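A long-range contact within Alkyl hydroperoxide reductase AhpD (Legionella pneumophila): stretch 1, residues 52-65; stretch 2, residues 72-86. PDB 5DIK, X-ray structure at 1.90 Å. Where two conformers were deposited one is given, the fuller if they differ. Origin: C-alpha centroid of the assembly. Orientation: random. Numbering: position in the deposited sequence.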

# COMPACT_ATOMS: atom_id res chain seq x y z
N ASP A 52 25.65 6.59 8.52
CA ASP A 52 26.01 7.85 7.84
C ASP A 52 24.91 8.28 6.85
O ASP A 52 23.96 7.53 6.60
CB ASP A 52 27.40 7.81 7.22
CG ASP A 52 27.55 6.80 6.11
OD1 ASP A 52 26.56 6.32 5.52
OD2 ASP A 52 28.71 6.43 5.84
N LYS A 53 25.00 9.50 6.36
CA LYS A 53 23.95 10.06 5.52
C LYS A 53 23.75 9.22 4.27
O LYS A 53 22.63 9.01 3.86
CB LYS A 53 24.28 11.48 5.09
CG LYS A 53 24.12 12.53 6.16
CD LYS A 53 24.45 13.91 5.56
CE LYS A 53 23.96 15.06 6.42
NZ LYS A 53 22.47 15.09 6.54
N LYS A 54 24.83 8.73 3.67
CA LYS A 54 24.70 7.91 2.46
C LYS A 54 23.89 6.63 2.73
O LYS A 54 23.04 6.24 1.95
CB LYS A 54 26.08 7.53 1.91
CG LYS A 54 26.04 6.66 0.66
CD LYS A 54 27.45 6.20 0.30
CE LYS A 54 27.94 5.10 1.22
NZ LYS A 54 29.39 4.90 0.99
N THR A 55 24.19 5.97 3.84
CA THR A 55 23.47 4.77 4.24
C THR A 55 21.99 5.06 4.44
O THR A 55 21.15 4.27 4.01
CB THR A 55 24.06 4.13 5.50
OG1 THR A 55 25.42 3.77 5.25
CG2 THR A 55 23.31 2.86 5.92
N LYS A 56 21.68 6.16 5.15
CA LYS A 56 20.31 6.59 5.34
C LYS A 56 19.61 6.88 4.02
O LYS A 56 18.44 6.51 3.85
CB LYS A 56 20.20 7.79 6.28
CG LYS A 56 20.52 7.41 7.70
CD LYS A 56 20.27 8.55 8.65
CE LYS A 56 20.78 8.19 10.03
NZ LYS A 56 20.32 9.19 10.99
N GLU A 57 20.32 7.46 3.06
CA GLU A 57 19.70 7.67 1.76
C GLU A 57 19.46 6.40 0.97
O GLU A 57 18.53 6.37 0.16
CB GLU A 57 20.52 8.60 0.85
CG GLU A 57 20.32 10.04 1.19
CD GLU A 57 18.89 10.53 1.03
OE1 GLU A 57 18.27 10.38 -0.04
OE2 GLU A 57 18.44 11.18 1.97
N LEU A 58 20.32 5.39 1.13
CA LEU A 58 20.09 4.09 0.55
C LEU A 58 18.79 3.50 1.12
O LEU A 58 17.99 2.91 0.38
CB LEU A 58 21.29 3.17 0.75
CG LEU A 58 22.52 3.55 -0.09
CD1 LEU A 58 23.73 2.78 0.36
CD2 LEU A 58 22.27 3.34 -1.58
N ILE A 59 18.57 3.66 2.42
CA ILE A 59 17.32 3.24 3.04
C ILE A 59 16.13 3.99 2.45
O ILE A 59 15.12 3.38 2.09
CB ILE A 59 17.36 3.41 4.57
CG1 ILE A 59 18.41 2.46 5.16
CG2 ILE A 59 15.98 3.18 5.20
CD1 ILE A 59 18.78 2.82 6.59
N ALA A 60 16.27 5.31 2.29
CA ALA A 60 15.20 6.12 1.67
C ALA A 60 14.90 5.64 0.25
O ALA A 60 13.74 5.58 -0.13
CB ALA A 60 15.57 7.59 1.67
N MET A 61 15.93 5.28 -0.50
CA MET A 61 15.72 4.79 -1.89
C MET A 61 14.97 3.47 -1.91
O MET A 61 14.05 3.30 -2.70
CB MET A 61 17.04 4.64 -2.63
CG MET A 61 16.87 4.06 -4.04
SD MET A 61 15.77 5.04 -5.09
CE MET A 61 17.00 6.29 -5.42
N ALA A 62 15.34 2.55 -1.03
CA ALA A 62 14.59 1.31 -0.89
C ALA A 62 13.12 1.54 -0.59
O ALA A 62 12.25 0.90 -1.22
CB ALA A 62 15.20 0.40 0.16
N LEU A 63 12.84 2.45 0.33
CA LEU A 63 11.48 2.80 0.71
C LEU A 63 10.72 3.47 -0.44
O LEU A 63 9.54 3.21 -0.65
CB LEU A 63 11.50 3.75 1.93
CG LEU A 63 11.88 3.11 3.24
CD1 LEU A 63 12.28 4.14 4.29
CD2 LEU A 63 10.72 2.32 3.76
N ALA A 64 11.40 4.33 -1.18
CA ALA A 64 10.81 4.95 -2.36
C ALA A 64 10.38 3.96 -3.43
O ALA A 64 9.34 4.16 -4.07
CB ALA A 64 11.77 6.00 -2.94
N VAL A 65 11.19 2.92 -3.63
CA VAL A 65 10.90 1.85 -4.57
C VAL A 65 9.71 1.06 -4.03
O VAL A 65 8.73 0.79 -4.77
CB VAL A 65 12.14 0.99 -4.83
CG1 VAL A 65 11.81 -0.33 -5.52
CG2 VAL A 65 13.16 1.79 -5.63
N CYS A 72 9.73 10.48 -5.20
CA CYS A 72 10.68 10.08 -4.18
C CYS A 72 11.90 9.44 -4.83
O CYS A 72 13.03 9.70 -4.44
CB CYS A 72 10.04 9.04 -3.28
SG CYS A 72 8.43 9.50 -2.60
N ILE A 73 11.65 8.61 -5.84
CA ILE A 73 12.77 7.92 -6.52
C ILE A 73 13.71 8.97 -7.16
O ILE A 73 14.95 8.88 -7.02
CB ILE A 73 12.25 6.90 -7.56
CG1 ILE A 73 11.69 5.68 -6.83
CG2 ILE A 73 13.38 6.42 -8.49
CD1 ILE A 73 10.88 4.76 -7.72
N GLY A 74 13.13 9.97 -7.80
CA GLY A 74 13.88 11.04 -8.41
C GLY A 74 14.72 11.83 -7.42
O GLY A 74 15.92 11.99 -7.60
N PHE A 75 14.08 12.31 -6.35
CA PHE A 75 14.80 13.08 -5.35
C PHE A 75 15.88 12.30 -4.65
O PHE A 75 16.98 12.83 -4.46
CB PHE A 75 13.86 13.72 -4.31
CG PHE A 75 13.11 14.92 -4.83
CD1 PHE A 75 13.77 16.13 -5.11
CD2 PHE A 75 11.73 14.88 -5.01
CE1 PHE A 75 13.08 17.24 -5.60
CE2 PHE A 75 11.03 15.99 -5.50
CZ PHE A 75 11.71 17.18 -5.78
N HIS A 76 15.57 11.07 -4.20
CA HIS A 76 16.57 10.29 -3.50
C HIS A 76 17.73 9.82 -4.40
O HIS A 76 18.85 9.72 -3.92
CB HIS A 76 15.92 9.14 -2.72
CG HIS A 76 15.01 9.65 -1.64
ND1 HIS A 76 15.47 10.49 -0.63
CD2 HIS A 76 13.69 9.54 -1.46
CE1 HIS A 76 14.46 10.84 0.14
NE2 HIS A 76 13.36 10.26 -0.32
N SER A 77 17.45 9.60 -5.68
CA SER A 77 18.52 9.34 -6.69
C SER A 77 19.52 10.48 -6.78
O SER A 77 20.73 10.29 -6.78
CB SER A 77 17.90 9.19 -8.08
OG SER A 77 17.47 7.87 -8.19
N GLN A 78 18.97 11.67 -6.87
CA GLN A 78 19.76 12.89 -6.96
C GLN A 78 20.65 13.07 -5.73
O GLN A 78 21.85 13.35 -5.84
CB GLN A 78 18.80 14.05 -7.17
CG GLN A 78 19.42 15.40 -7.38
CD GLN A 78 18.35 16.44 -7.66
OE1 GLN A 78 17.34 16.53 -6.96
NE2 GLN A 78 18.56 17.22 -8.72
N THR A 79 20.07 12.87 -4.55
CA THR A 79 20.83 12.93 -3.32
C THR A 79 21.92 11.83 -3.26
O THR A 79 23.02 12.08 -2.79
CB THR A 79 19.87 12.84 -2.11
OG1 THR A 79 18.93 13.90 -2.21
CG2 THR A 79 20.60 12.98 -0.82
N LEU A 80 21.61 10.60 -3.70
CA LEU A 80 22.60 9.53 -3.67
C LEU A 80 23.83 9.89 -4.53
O LEU A 80 24.97 9.62 -4.15
CB LEU A 80 22.02 8.22 -4.17
CG LEU A 80 21.12 7.47 -3.20
CD1 LEU A 80 20.56 6.27 -3.94
CD2 LEU A 80 21.84 7.03 -1.94
N VAL A 81 23.58 10.49 -5.69
CA VAL A 81 24.69 10.97 -6.53
C VAL A 81 25.50 12.03 -5.78
O VAL A 81 26.73 11.95 -5.69
CB VAL A 81 24.17 11.52 -7.86
CG1 VAL A 81 25.29 12.24 -8.62
CG2 VAL A 81 23.59 10.38 -8.67
N LYS A 82 24.81 12.99 -5.18
CA LYS A 82 25.48 14.00 -4.35
C LYS A 82 26.31 13.40 -3.21
O LYS A 82 27.39 13.90 -2.91
CB LYS A 82 24.47 14.99 -3.80
CG LYS A 82 25.11 16.17 -3.10
CD LYS A 82 24.07 17.09 -2.50
CE LYS A 82 24.74 18.27 -1.81
NZ LYS A 82 23.73 19.25 -1.32
N LEU A 83 25.81 12.35 -2.57
CA LEU A 83 26.51 11.70 -1.47
C LEU A 83 27.54 10.65 -1.92
O LEU A 83 28.06 9.92 -1.10
CB LEU A 83 25.51 11.07 -0.51
CG LEU A 83 24.63 12.04 0.26
CD1 LEU A 83 23.57 11.31 1.06
CD2 LEU A 83 25.47 12.91 1.18
N GLN A 84 27.79 10.58 -3.23
CA GLN A 84 28.76 9.67 -3.83
C GLN A 84 28.51 8.18 -3.55
O GLN A 84 29.44 7.38 -3.42
CB GLN A 84 30.20 10.10 -3.45
CG GLN A 84 30.50 11.55 -3.80
CD GLN A 84 31.89 11.99 -3.34
OE1 GLN A 84 32.69 11.17 -2.88
NE2 GLN A 84 32.17 13.26 -3.46
N ALA A 85 27.24 7.81 -3.52
CA ALA A 85 26.89 6.39 -3.51
C ALA A 85 27.35 5.75 -4.81
O ALA A 85 27.25 6.36 -5.87
CB ALA A 85 25.37 6.23 -3.36
N THR A 86 27.83 4.53 -4.75
CA THR A 86 28.22 3.82 -5.96
C THR A 86 27.01 3.11 -6.58
O THR A 86 25.99 2.84 -5.92
CB THR A 86 29.32 2.78 -5.70
OG1 THR A 86 28.79 1.73 -4.89
CG2 THR A 86 30.52 3.43 -4.99

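The helical segments 53-65 and 72-82 run nearly antiparallel, their N-to-C directions 160° apart and their axes approaching to 8.9 Å. The register pairs Lys54 with Leu83, Glu57 with Leu80, Met61 with His76 and Ala64 with Cys72, so successive turns of one helix meet successive turns of the other. Asp52 starts the first helix: with chi1 in p, its OD1 accepts from Thr55 N at 2.9 Å, capping an amide that has no helical carbonyl before it, and also from Thr55 OG1 at 2.8 Å.

The polar centre of the contact is a single hydrogen bond, His76 ND1 to Glu57 OE1, 2.9 Å long with an angle of 150° at the hydrogen. Both side chains leave their helices toward the partner. Glu57 folds back on itself, with chi1 and chi2 both m, which brings its carboxylate to the edge of the imidazole, near the ring plane where the N-H points. His76 (chi1 m, chi2 -58°) lies among Glu57, Ala60, Met61 and Ala64. Over one face of the ring sits Ala60 CB, 3.7 Å from the ring centroid and 12° off its normal, a CH-pi contact. A methyl suits this place because it is small enough to let the ring lie close against the first helix.

Met61 points sideways at its CA-to-CB bond, yet its flexible chain (chi1 t, chi2 and chi3 p) bends so that its end nestles among Ile73, His76, Ser77 and Leu80. Met61 CE comes within 3.9 Å of Leu80 CD1 and 3.2 Å of Ser77 OG. Ser77 OG is already engaged, donating to Ile73 O at 3.0 Å within its own helix, which helps a polar residue fit in this buried setting.

Leu80 answers as a knob among Lys54, Glu57, Leu58 and Met61. Its m,t rotamer, common for leucine in helices, carries CD2 to 3.7 Å from Leu58 CD2 and 3.5 Å from Glu57 CB; thus the aliphatic part of a glutamate serves as apolar surface. Leu83, just past the helix and also m,t, packs on the same glutamate, its CD1 lying 3.5 Å from Glu57 CG and 3.8 Å from Lys54 CA. Lys54 lays its methylenes along the chain beyond, CD reaching 3.9 Å from Ala85 CA, while its ammonium bonds elsewhere in the structure.

At the other end, Ala64 allows close approach: its CB is 3.5 Å from Cys72 CB and 3.9 Å from Ile73 CG1. Ile73, m,t, extends further to Val65, with CD1 4.3 Å from Val65 CG2.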